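Local coordinates for alpha-L-rhamnosidase (Streptomyces avermitilis, PDB 3W5M), which hydrolyses terminal non-reducing alpha-L-rhamnose residues from plant glycosides such as naringin, rutin and hesperidin and from gum arabic, at residues 515-529 and 568-580. Residues are numbered along the deposited sequence; the frame is centred on the assembly and turned at random. Where two conformers were deposited one is given.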
ATOM      1  N   VAL A 515      20.112 -13.156 -16.374  1.00 26.30           N
ATOM      2  CA  VAL A 515      20.019 -13.679 -17.735  1.00 26.11           C
ATOM      3  C   VAL A 515      21.314 -13.398 -18.504  1.00 26.68           C
ATOM      4  O   VAL A 515      21.930 -12.345 -18.350  1.00 25.88           O
ATOM      5  CB  VAL A 515      18.784 -13.108 -18.479  1.00 26.15           C
ATOM      6  CG1 VAL A 515      18.839 -11.573 -18.556  1.00 27.09           C
ATOM      7  CG2 VAL A 515      18.623 -13.720 -19.864  1.00 27.72           C
ATOM      8  N   SER A 516      21.738 -14.366 -19.313  1.00 28.57           N
ATOM      9  CA  SER A 516      22.891 -14.176 -20.199  1.00 30.27           C
ATOM     10  C   SER A 516      22.420 -14.424 -21.597  1.00 29.30           C
ATOM     11  O   SER A 516      21.683 -15.378 -21.848  1.00 32.07           O
ATOM     12  CB  SER A 516      24.015 -15.159 -19.899  1.00 30.45           C
ATOM     13  OG  SER A 516      24.367 -15.138 -18.534  1.00 35.12           O
ATOM     14  N   GLY A 517      22.847 -13.589 -22.530  1.00 29.26           N
ATOM     15  CA  GLY A 517      22.383 -13.752 -23.902  1.00 27.43           C
ATOM     16  C   GLY A 517      22.833 -12.617 -24.793  1.00 29.20           C
ATOM     17  O   GLY A 517      23.537 -11.685 -24.352  1.00 28.44           O
ATOM     18  N   ASP A 518      22.403 -12.678 -26.041  1.00 27.90           N
ATOM     19  CA  ASP A 518      22.813 -11.684 -27.021  1.00 30.44           C
ATOM     20  C   ASP A 518      22.200 -10.321 -26.745  1.00 30.18           C
ATOM     21  O   ASP A 518      21.030 -10.244 -26.314  1.00 30.14           O
ATOM     22  CB  ASP A 518      22.466 -12.177 -28.419  1.00 32.50           C
ATOM     23  CG  ASP A 518      23.328 -13.389 -28.834  1.00 36.21           C
ATOM     24  OD1 ASP A 518      24.376 -13.615 -28.176  1.00 39.16           O
ATOM     25  OD2 ASP A 518      22.951 -14.109 -29.782  1.00 37.69           O
ATOM     26  N   ALA A 519      22.995  -9.263 -26.959  1.00 27.91           N
ATOM     27  CA  ALA A 519      22.482  -7.875 -26.945  1.00 29.61           C
ATOM     28  C   ALA A 519      21.243  -7.765 -27.850  1.00 28.64           C
ATOM     29  O   ALA A 519      21.259  -8.281 -28.948  1.00 31.42           O
ATOM     30  CB  ALA A 519      23.575  -6.899 -27.398  1.00 28.37           C
ATOM     31  N   GLY A 520      20.159  -7.134 -27.380  1.00 29.39           N
ATOM     32  CA  GLY A 520      18.940  -7.009 -28.196  1.00 26.93           C
ATOM     33  C   GLY A 520      17.891  -8.083 -27.907  1.00 28.46           C
ATOM     34  O   GLY A 520      16.764  -7.994 -28.380  1.00 29.46           O
ATOM     35  N   THR A 521      18.250  -9.123 -27.150  1.00 29.75           N
ATOM     36  CA  THR A 521      17.250 -10.147 -26.761  1.00 28.10           C
ATOM     37  C   THR A 521      16.274  -9.487 -25.780  1.00 26.03           C
ATOM     38  O   THR A 521      16.710  -8.864 -24.836  1.00 24.59           O
ATOM     39  CB  THR A 521      17.914 -11.365 -26.099  1.00 31.08           C
ATOM     40  OG1 THR A 521      18.996 -11.829 -26.930  1.00 31.94           O
ATOM     41  CG2 THR A 521      16.909 -12.494 -25.900  1.00 30.90           C
ATOM     42  N   THR A 522      14.980  -9.617 -26.031  1.00 25.94           N
ATOM     43  CA  THR A 522      13.949  -9.116 -25.086  1.00 26.23           C
ATOM     44  C   THR A 522      13.223 -10.180 -24.247  1.00 25.31           C
ATOM     45  O   THR A 522      12.537 -11.045 -24.786  1.00 25.83           O
ATOM     46  CB  THR A 522      12.941  -8.237 -25.833  1.00 26.94           C
ATOM     47  OG1 THR A 522      13.662  -7.160 -26.448  1.00 28.13           O
ATOM     48  CG2 THR A 522      11.860  -7.652 -24.870  1.00 26.16           C
ATOM     49  N   VAL A 523      13.359 -10.077 -22.920  1.00 23.02           N
ATOM     50  CA  VAL A 523      12.682 -10.998 -21.999  1.00 22.89           C
ATOM     51  C   VAL A 523      11.480 -10.274 -21.423  1.00 22.70           C
ATOM     52  O   VAL A 523      11.598  -9.138 -20.997  1.00 22.32           O
ATOM     53  CB  VAL A 523      13.587 -11.443 -20.847  1.00 21.84           C
ATOM     54  CG1 VAL A 523      12.876 -12.475 -19.971  1.00 22.91           C
ATOM     55  CG2 VAL A 523      14.867 -12.038 -21.402  1.00 24.04           C
ATOM     56  N   ARG A 524      10.355 -10.964 -21.418  1.00 21.97           N
ATOM     57  CA  ARG A 524       9.127 -10.440 -20.838  0.50 23.40           C
ATOM     58  C   ARG A 524       8.745 -11.237 -19.592  1.00 23.20           C
ATOM     59  O   ARG A 524       8.844 -12.458 -19.565  1.00 21.75           O
ATOM     60  CB  ARG A 524       8.002 -10.468 -21.861  0.50 23.79           C
ATOM     61  CG  ARG A 524       8.067  -9.306 -22.819  0.50 25.27           C
ATOM     62  CD  ARG A 524       7.050  -9.415 -23.935  0.50 27.75           C
ATOM     63  NE  ARG A 524       7.545  -8.659 -25.081  0.50 31.69           N
ATOM     64  CZ  ARG A 524       8.483  -9.110 -25.909  0.50 32.64           C
ATOM     65  NH1 ARG A 524       9.005 -10.321 -25.726  0.50 33.76           N
ATOM     66  NH2 ARG A 524       8.886  -8.360 -26.923  0.50 34.16           N
ATOM     67  N   LEU A 525       8.319 -10.527 -18.545  1.00 22.47           N
ATOM     68  CA  LEU A 525       7.960 -11.156 -17.272  1.00 20.61           C
ATOM     69  C   LEU A 525       6.565 -10.715 -16.951  1.00 20.33           C
ATOM     70  O   LEU A 525       6.357  -9.544 -16.662  1.00 22.22           O
ATOM     71  CB  LEU A 525       8.865 -10.676 -16.129  1.00 20.81           C
ATOM     72  CG  LEU A 525      10.376 -10.763 -16.385  1.00 24.28           C
ATOM     73  CD1 LEU A 525      11.160 -10.121 -15.248  1.00 26.55           C
ATOM     74  CD2 LEU A 525      10.784 -12.217 -16.592  1.00 24.61           C
ATOM     75  N   ARG A 526       5.631 -11.648 -16.968  1.00 19.88           N
ATOM     76  CA  ARG A 526       4.264 -11.384 -16.514  1.00 20.18           C
ATOM     77  C   ARG A 526       4.068 -11.982 -15.121  1.00 19.84           C
ATOM     78  O   ARG A 526       4.720 -12.956 -14.746  1.00 20.71           O
ATOM     79  CB  ARG A 526       3.229 -11.912 -17.499  1.00 20.85           C
ATOM     80  CG  ARG A 526       3.213 -11.160 -18.830  1.00 25.56           C
ATOM     81  CD  ARG A 526       1.922 -11.342 -19.610  1.00 26.37           C
ATOM     82  NE  ARG A 526       1.622 -12.752 -19.868  1.00 29.69           N
ATOM     83  CZ  ARG A 526       0.403 -13.290 -19.825  1.00 32.20           C
ATOM     84  NH1 ARG A 526      -0.658 -12.537 -19.551  1.00 36.61           N
ATOM     85  NH2 ARG A 526       0.253 -14.590 -20.051  1.00 32.38           N
ATOM     86  N   HIS A 527       3.176 -11.378 -14.335  1.00 19.61           N
ATOM     87  CA  HIS A 527       3.046 -11.729 -12.947  1.00 19.73           C
ATOM     88  C   HIS A 527       1.598 -12.076 -12.649  1.00 20.18           C
ATOM     89  O   HIS A 527       0.690 -11.364 -13.079  1.00 22.27           O
ATOM     90  CB  HIS A 527       3.513 -10.564 -12.047  1.00 18.66           C
ATOM     91  CG  HIS A 527       4.936 -10.164 -12.271  1.00 18.20           C
ATOM     92  ND1 HIS A 527       5.323  -9.377 -13.332  1.00 18.83           N
ATOM     93  CD2 HIS A 527       6.057 -10.403 -11.552  1.00 18.09           C
ATOM     94  CE1 HIS A 527       6.630  -9.186 -13.286  1.00 18.14           C
ATOM     95  NE2 HIS A 527       7.100  -9.804 -12.220  1.00 19.63           N
ATOM     96  N   ALA A 528       1.404 -13.185 -11.938  1.00 20.49           N
ATOM     97  CA  ALA A 528       0.045 -13.697 -11.645  1.00 20.42           C
ATOM     98  C   ALA A 528      -0.081 -14.228 -10.255  1.00 19.21           C
ATOM     99  O   ALA A 528       0.861 -14.780  -9.691  1.00 19.45           O
ATOM    100  CB  ALA A 528      -0.353 -14.794 -12.636  1.00 21.70           C
ATOM    101  N   GLU A 529      -1.296 -14.126  -9.717  1.00 20.51           N
ATOM    102  CA  GLU A 529      -1.571 -14.648  -8.378  1.00 22.63           C
ATOM    103  C   GLU A 529      -1.877 -16.156  -8.390  1.00 23.09           C
ATOM    104  O   GLU A 529      -1.625 -16.838  -7.404  1.00 23.09           O
ATOM    105  CB  GLU A 529      -2.803 -13.917  -7.792  1.00 24.27           C
ATOM    106  CG  GLU A 529      -2.706 -12.408  -7.653  1.00 26.57           C
ATOM    107  CD  GLU A 529      -3.827 -11.855  -6.772  1.00 31.07           C
ATOM    108  OE1 GLU A 529      -4.975 -11.726  -7.280  1.00 31.47           O
ATOM    109  OE2 GLU A 529      -3.566 -11.591  -5.567  1.00 29.08           O
ATOM    110  N   HIS A 568       4.180  -5.461  -8.221  1.00 16.47           N
ATOM    111  CA  HIS A 568       3.092  -6.362  -8.604  1.00 17.44           C
ATOM    112  C   HIS A 568       2.755  -7.262  -7.422  1.00 16.31           C
ATOM    113  O   HIS A 568       3.567  -7.458  -6.501  1.00 17.86           O
ATOM    114  CB  HIS A 568       3.488  -7.249  -9.800  1.00 17.72           C
ATOM    115  CG  HIS A 568       4.433  -6.589 -10.766  1.00 17.54           C
ATOM    116  ND1 HIS A 568       4.051  -5.555 -11.595  1.00 17.68           N
ATOM    117  CD2 HIS A 568       5.733  -6.844 -11.050  1.00 18.97           C
ATOM    118  CE1 HIS A 568       5.088  -5.183 -12.330  1.00 20.11           C
ATOM    119  NE2 HIS A 568       6.120  -5.957 -12.029  1.00 17.89           N
ATOM    120  N   GLY A 569       1.559  -7.825  -7.467  1.00 17.40           N
ATOM    121  CA  GLY A 569       1.124  -8.855  -6.509  1.00 17.53           C
ATOM    122  C   GLY A 569       1.036 -10.190  -7.247  1.00 17.79           C
ATOM    123  O   GLY A 569       0.328 -10.303  -8.253  1.00 19.64           O
ATOM    124  N   PHE A 570       1.779 -11.185  -6.778  1.00 18.15           N
ATOM    125  CA  PHE A 570       1.964 -12.423  -7.565  1.00 18.94           C
ATOM    126  C   PHE A 570       2.610 -13.504  -6.753  1.00 18.78           C
ATOM    127  O   PHE A 570       3.371 -13.224  -5.802  1.00 18.32           O
ATOM    128  CB  PHE A 570       2.876 -12.156  -8.783  1.00 18.59           C
ATOM    129  CG  PHE A 570       4.263 -11.723  -8.418  1.00 18.87           C
ATOM    130  CD1 PHE A 570       4.515 -10.408  -8.001  1.00 19.59           C
ATOM    131  CD2 PHE A 570       5.332 -12.598  -8.542  1.00 18.95           C
ATOM    132  CE1 PHE A 570       5.812 -10.014  -7.688  1.00 20.78           C
ATOM    133  CE2 PHE A 570       6.620 -12.205  -8.227  1.00 20.37           C
ATOM    134  CZ  PHE A 570       6.863 -10.921  -7.788  1.00 20.42           C
ATOM    135  N   ARG A 571       2.319 -14.738  -7.166  1.00 18.87           N
ATOM    136  CA  ARG A 571       3.041 -15.931  -6.726  1.00 20.05           C
ATOM    137  C   ARG A 571       3.821 -16.542  -7.900  1.00 19.04           C
ATOM    138  O   ARG A 571       4.848 -17.213  -7.711  1.00 21.25           O
ATOM    139  CB  ARG A 571       2.046 -16.959  -6.185  1.00 20.84           C
ATOM    140  CG  ARG A 571       2.714 -18.313  -5.917  1.00 22.93           C
ATOM    141  CD  ARG A 571       1.833 -19.276  -5.124  1.00 27.14           C
ATOM    142  NE  ARG A 571       2.401 -20.620  -5.170  1.00 28.70           N
ATOM    143  CZ  ARG A 571       1.928 -21.669  -4.498  1.00 33.53           C
ATOM    144  NH1 ARG A 571       0.855 -21.541  -3.725  1.00 33.18           N
ATOM    145  NH2 ARG A 571       2.515 -22.859  -4.624  1.00 32.68           N
ATOM    146  N   TYR A 572       3.332 -16.316  -9.106  1.00 20.06           N
ATOM    147  CA  TYR A 572       3.930 -16.948 -10.299  1.00 20.38           C
ATOM    148  C   TYR A 572       4.450 -15.893 -11.258  1.00 20.69           C
ATOM    149  O   TYR A 572       3.820 -14.842 -11.438  1.00 20.27           O
ATOM    150  CB  TYR A 572       2.892 -17.810 -11.003  1.00 22.53           C
ATOM    151  CG  TYR A 572       2.214 -18.814 -10.084  1.00 24.00           C
ATOM    152  CD1 TYR A 572       2.780 -20.059  -9.852  1.00 25.75           C
ATOM    153  CD2 TYR A 572       0.992 -18.511  -9.456  1.00 24.73           C
ATOM    154  CE1 TYR A 572       2.175 -20.973  -9.005  1.00 26.07           C
ATOM    155  CE2 TYR A 572       0.380 -19.416  -8.608  1.00 26.34           C
ATOM    156  CZ  TYR A 572       0.975 -20.646  -8.397  1.00 26.76           C
ATOM    157  OH  TYR A 572       0.371 -21.557  -7.568  1.00 28.03           O
ATOM    158  N   VAL A 573       5.594 -16.196 -11.876  1.00 20.07           N
ATOM    159  CA  VAL A 573       6.189 -15.350 -12.915  1.00 21.92           C
ATOM    160  C   VAL A 573       6.290 -16.157 -14.213  1.00 21.89           C
ATOM    161  O   VAL A 573       6.925 -17.218 -14.233  1.00 22.40           O
ATOM    162  CB  VAL A 573       7.574 -14.844 -12.497  1.00 21.95           C
ATOM    163  CG1 VAL A 573       8.125 -13.865 -13.543  1.00 24.54           C
ATOM    164  CG2 VAL A 573       7.487 -14.178 -11.131  1.00 22.03           C
ATOM    165  N   GLU A 574       5.664 -15.643 -15.269  1.00 21.94           N
ATOM    166  CA  GLU A 574       5.776 -16.186 -16.625  1.00 24.11           C
ATOM    167  C   GLU A 574       6.882 -15.474 -17.398  1.00 24.24           C
ATOM    168  O   GLU A 574       6.882 -14.253 -17.523  1.00 23.49           O
ATOM    169  CB  GLU A 574       4.479 -15.995 -17.365  1.00 24.48           C
ATOM    170  CG  GLU A 574       4.498 -16.503 -18.800  1.00 28.06           C
ATOM    171  CD  GLU A 574       3.427 -15.836 -19.657  1.00 29.47           C
ATOM    172  OE1 GLU A 574       3.639 -14.698 -20.184  1.00 32.95           O
ATOM    173  OE2 GLU A 574       2.369 -16.462 -19.835  1.00 29.87           O
ATOM    174  N   VAL A 575       7.802 -16.254 -17.928  1.00 22.98           N
ATOM    175  CA  VAL A 575       9.024 -15.734 -18.552  1.00 24.19           C
ATOM    176  C   VAL A 575       8.937 -16.159 -20.019  1.00 25.83           C
ATOM    177  O   VAL A 575       8.834 -17.362 -20.301  1.00 22.05           O
ATOM    178  CB  VAL A 575      10.271 -16.355 -17.882  1.00 24.60           C
ATOM    179  CG1 VAL A 575      11.561 -15.829 -18.496  1.00 25.40           C
ATOM    180  CG2 VAL A 575      10.262 -16.080 -16.384  1.00 25.87           C
ATOM    181  N   THR A 576       8.897 -15.185 -20.941  1.00 25.46           N
ATOM    182  CA  THR A 576       8.989 -15.462 -22.377  1.00 28.20           C
ATOM    183  C   THR A 576      10.192 -14.715 -22.981  1.00 28.12           C
ATOM    184  O   THR A 576      10.614 -13.682 -22.462  1.00 27.31           O
ATOM    185  CB  THR A 576       7.708 -15.092 -23.115  1.00 30.28           C
ATOM    186  OG1 THR A 576       7.453 -13.707 -22.938  1.00 34.71           O
ATOM    187  CG2 THR A 576       6.503 -15.891 -22.569  1.00 33.04           C
ATOM    188  N   GLY A 577      10.758 -15.241 -24.065  1.00 29.15           N
ATOM    189  CA  GLY A 577      11.939 -14.620 -24.682  1.00 25.06           C
ATOM    190  C   GLY A 577      13.275 -14.900 -24.036  1.00 28.51           C
ATOM    191  O   GLY A 577      14.296 -14.334 -24.472  1.00 26.24           O
ATOM    192  N   PHE A 578      13.291 -15.757 -23.008  1.00 26.16           N
ATOM    193  CA  PHE A 578      14.517 -16.125 -22.319  1.00 29.73           C
ATOM    194  C   PHE A 578      15.423 -16.871 -23.310  1.00 31.86           C
ATOM    195  O   PHE A 578      14.936 -17.695 -24.091  1.00 32.79           O
ATOM    196  CB  PHE A 578      14.209 -17.001 -21.099  1.00 28.79           C
ATOM    197  CG  PHE A 578      15.300 -17.029 -20.070  1.00 30.67           C
ATOM    198  CD1 PHE A 578      15.330 -16.083 -19.035  1.00 27.56           C
ATOM    199  CD2 PHE A 578      16.312 -17.997 -20.122  1.00 27.68           C
ATOM    200  CE1 PHE A 578      16.330 -16.104 -18.086  1.00 29.76           C
ATOM    201  CE2 PHE A 578      17.316 -18.011 -19.168  1.00 28.55           C
ATOM    202  CZ  PHE A 578      17.332 -17.069 -18.148  1.00 29.85           C
ATOM    203  N   PRO A 579      16.721 -16.553 -23.318  1.00 32.84           N
ATOM    204  CA  PRO A 579      17.591 -17.352 -24.192  1.00 36.89           C
ATOM    205  C   PRO A 579      17.968 -18.665 -23.510  1.00 37.16           C
ATOM    206  O   PRO A 579      18.722 -18.673 -22.531  1.00 39.69           O
ATOM    207  CB  PRO A 579      18.814 -16.448 -24.385  1.00 35.46           C
ATOM    208  CG  PRO A 579      18.849 -15.576 -23.169  1.00 35.93           C
ATOM    209  CD  PRO A 579      17.421 -15.387 -22.743  1.00 35.68           C
ATOM    210  N   GLY A 580      17.435 -19.773 -24.008  1.00 39.59           N
ATOM    211  CA  GLY A 580      17.680 -21.053 -23.370  1.00 39.83           C
ATOM    212  C   GLY A 580      16.600 -21.319 -22.349  1.00 39.51           C
ATOM    213  O   GLY A 580      15.461 -20.903 -22.524  1.00 42.20           O
TER
HETATM  214  O   HOH W   1       0.399  -9.529 -10.911  1.00 27.90           O
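Arg524, Arg526 and Ala528 form antiparallel hydrogen-bonded pairs with Thr576, Glu574 and Tyr572, as strands 522-528 and 572-576 run with axes 4.6 Å apart at closest and N-to-C directions 157° apart. At the far end of this ladder Ala528 O accepts both Arg571 N, at 2.9 Å, and Tyr572 N, at 3.0 Å, a classic beta bulge where the chain turns a corner and strand 568-570 folds away from the sheet. Arg526 and Glu574 lie side by side on one face. The arginine chain bends at chi3 (-56°) to make a side-on, two-nitrogen salt bridge: Arg526 NE meets Glu574 OE1 at 2.8 Å within the guanidinium plane but from above the carboxylate plane, while Arg526 NH2 reaches Glu574 OE2 on its syn side, tilted out of the carboxylate plane. A leucine in place of Arg526 would probably leave the Glu574 carboxylate buried without its counter-charge, against Ile537. The pair lies inside a sheet of the concanavalin-like domain, with strand 548-552 flanking 522-528 and strand 498-503 flanking 572-576. The other face carries Leu525, Val573 and Val575, with Leu525 CD2 3.9 Å from Val575 CG2, and beyond them an aromatic cluster. His568 lays CD2 over the centre of the His527 ring, in a face-to-face stack with centroids 4.0 Å apart, while the His527 edge, through CD2, points at the middle of the Phe570 face, the planes 73° apart. Ala547 O and Asp549 bind His527 ND1 and His568 NE2, respectively, fixing both imidazoles. Beyond the paired strands, Val515, ending strand 510-515, sets CG2 over the Phe578 face in a CH-pi contact and 3.5 Å from Pro579 CD.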